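Side-chain contact in glutamine cyclotransferase (Tannerella forsythia, PDB 6QRO), which probably converts N-terminal glutamine of peptides to pyroglutamate, as a zinc-dependent, mammalian-like type II glutaminyl cyclase: residues A132-S137 against P285-Q290. Residues are numbered along the deposited sequence; the frame is centred on the assembly and turned at random.
Sequences ADDGGS and PYWHTQ. With ZN (zinc ion), chain E.
Asp134 meets the imidazole of His288 edge-on: OD2 lies in the ring plane 3.2 Å from His288 NE2, and carboxylate and ring are nearly coplanar, 5° apart. One face of that imidazole is covered by the indole of Trp287, whose CE2 stands 3.3 Å above the ring centre; seen from the indole, His288 CD2 lies over one face, displaced toward the rim. Together with the metal bond at NE2, this cover probably limits how far the ring can turn. The indole passes the carboxylate at a slant, the two planes only slightly inclined, but Trp287 NE1 to Asp134 OD2, 3.3 Å, has too poor an angle for a hydrogen bond.

The gap between Asp134 and His288 is explained by a shared metal: Asp134 OD2 binds the zinc ion at 2.0 Å and His288 NE2 at 2.3 Å, with a water and Asp167 completing the site. The CG of Asp134 is anti to the backbone N (chi1 -178°), which sends the carboxylate toward the loop 285-290. Its other oxygen, OD1, accepts a hydrogen bond from His109, which, with OD2 on the zinc, would hold the carboxylate's rotation.

Farther from the metal, the carboxylate of Asp133 and the phenol of Tyr286 are turned 71° to each other. Their close approach is doubtful in the model; more securely, Asp133 OD1 accepts from Gly210 N. Behind the ligand, Tyr286 to Thr289 form a type II turn, in which Tyr286 O accepts both Thr289 N (2.9 Å) and Thr289 OG1 (2.5 Å). Segment 132-137 and the loop before helix 299-314 thus each supply one ligand to the Asp-Asp-His zinc site, consistent with the single-zinc centre of type II glutaminyl cyclases, relatives of the M28 peptidases.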
loop_
_atom_site.group_PDB
_atom_site.type_symbol
_atom_site.label_atom_id
_atom_site.label_comp_id
_atom_site.label_asym_id
_atom_site.label_seq_id
_atom_site.Cartn_x
_atom_site.Cartn_y
_atom_site.Cartn_z
ATOM N N ALA A 132 1.942 6.312 9.743
ATOM C CA ALA A 132 2.133 4.958 10.250
ATOM C C ALA A 132 1.133 4.002 9.618
ATOM O O ALA A 132 1.495 2.934 9.122
ATOM C CB ALA A 132 2.010 4.946 11.774
ATOM N N ASP A 133 -0.136 4.365 9.632
ATOM C CA ASP A 133 -1.110 3.517 8.970
ATOM C C ASP A 133 -1.234 3.855 7.491
ATOM O O ASP A 133 -1.357 2.963 6.644
ATOM C CB ASP A 133 -2.446 3.651 9.682
ATOM C CG ASP A 133 -3.420 2.629 9.243
ATOM O OD1 ASP A 133 -2.998 1.464 9.036
ATOM O OD2 ASP A 133 -4.613 2.988 9.127
ATOM N N ASP A 134 -1.162 5.141 7.168
ATOM C CA ASP A 134 -1.310 5.627 5.796
ATOM C C ASP A 134 0.085 5.677 5.158
ATOM O O ASP A 134 0.777 6.697 5.132
ATOM C CB ASP A 134 -2.047 6.968 5.836
ATOM C CG ASP A 134 -2.311 7.559 4.479
ATOM O OD1 ASP A 134 -2.009 6.898 3.467
ATOM O OD2 ASP A 134 -2.896 8.676 4.447
ATOM N N GLY A 135 0.502 4.522 4.633
ATOM C CA GLY A 135 1.862 4.333 4.170
ATOM C C GLY A 135 2.589 3.188 4.852
ATOM O O GLY A 135 2.976 2.224 4.193
ATOM N N GLY A 136 2.782 3.285 6.172
ATOM C CA GLY A 136 3.596 2.305 6.884
ATOM C C GLY A 136 2.997 0.913 6.965
ATOM O O GLY A 136 3.704 -0.086 6.817
ATOM N N SER A 137 1.696 0.820 7.223
ATOM C CA SER A 137 1.092 -0.486 7.469
ATOM C C SER A 137 1.174 -1.387 6.237
ATOM O O SER A 137 1.594 -2.547 6.332
ATOM C CB SER A 137 -0.344 -0.305 7.974
ATOM O OG SER A 137 -1.197 0.247 6.991
ATOM N N PRO A 285 -10.425 8.296 11.863
ATOM C CA PRO A 285 -10.378 9.696 12.329
ATOM C C PRO A 285 -8.981 10.323 12.317
ATOM O O PRO A 285 -8.864 11.555 12.332
ATOM C CB PRO A 285 -10.938 9.604 13.757
ATOM C CG PRO A 285 -10.946 8.122 14.098
ATOM C CD PRO A 285 -11.095 7.396 12.815
ATOM N N TYR A 286 -7.925 9.517 12.273
ATOM C CA TYR A 286 -6.540 9.976 12.234
ATOM C C TYR A 286 -6.066 10.327 10.830
ATOM O O TYR A 286 -4.957 10.857 10.692
ATOM C CB TYR A 286 -5.627 8.879 12.817
ATOM C CG TYR A 286 -5.786 7.591 12.031
ATOM C CD1 TYR A 286 -5.258 7.453 10.745
ATOM C CD2 TYR A 286 -6.532 6.542 12.545
ATOM C CE1 TYR A 286 -5.447 6.307 10.013
ATOM C CE2 TYR A 286 -6.715 5.390 11.821
ATOM C CZ TYR A 286 -6.169 5.278 10.553
ATOM O OH TYR A 286 -6.350 4.122 9.817
ATOM N N TRP A 287 -6.846 9.985 9.800
ATOM C CA TRP A 287 -6.412 10.112 8.413
ATOM C C TRP A 287 -6.041 11.554 8.096
ATOM O O TRP A 287 -6.841 12.476 8.312
ATOM C CB TRP A 287 -7.517 9.664 7.465
ATOM C CG TRP A 287 -7.142 9.631 6.008
ATOM C CD1 TRP A 287 -6.259 8.789 5.405
ATOM C CD2 TRP A 287 -7.628 10.507 4.972
ATOM N NE1 TRP A 287 -6.193 9.051 4.053
ATOM C CE2 TRP A 287 -7.007 10.115 3.767
ATOM C CE3 TRP A 287 -8.532 11.576 4.948
ATOM C CZ2 TRP A 287 -7.273 10.750 2.547
ATOM C CZ3 TRP A 287 -8.786 12.206 3.731
ATOM C CH2 TRP A 287 -8.154 11.792 2.555
ATOM N N HIS A 288 -4.822 11.732 7.580
ATOM C CA HIS A 288 -4.244 13.029 7.231
ATOM C C HIS A 288 -4.274 13.989 8.415
ATOM O O HIS A 288 -4.437 15.200 8.266
ATOM C CB HIS A 288 -4.923 13.601 5.997
ATOM C CG HIS A 288 -4.622 12.831 4.756
ATOM N ND1 HIS A 288 -4.962 13.277 3.494
ATOM C CD2 HIS A 288 -3.973 11.658 4.577
ATOM C CE1 HIS A 288 -4.566 12.396 2.594
ATOM N NE2 HIS A 288 -3.965 11.402 3.226
ATOM N N THR A 289 -4.123 13.435 9.611
ATOM C CA THR A 289 -3.857 14.180 10.826
ATOM C C THR A 289 -2.510 13.740 11.376
ATOM O O THR A 289 -1.885 12.789 10.887
ATOM C CB THR A 289 -4.939 13.950 11.892
ATOM O OG1 THR A 289 -4.762 12.650 12.458
ATOM C CG2 THR A 289 -6.335 14.073 11.302
ATOM N N GLN A 290 -2.047 14.455 12.389
ATOM C CA GLN A 290 -0.851 14.026 13.094
ATOM C C GLN A 290 -1.150 12.978 14.170
ATOM O O GLN A 290 -0.270 12.649 14.972
ATOM C CB GLN A 290 -0.097 15.253 13.600
ATOM C CG GLN A 290 0.506 15.936 12.373
ATOM C CD GLN A 290 1.617 16.904 12.670
ATOM O OE1 GLN A 290 1.697 17.462 13.757
ATOM N NE2 GLN A 290 2.487 17.121 11.685
HETATM ZN ZN ZN E . -3.121 9.329 2.572
HETATM O O HOH W 1 -4.748 8.763 2.224
#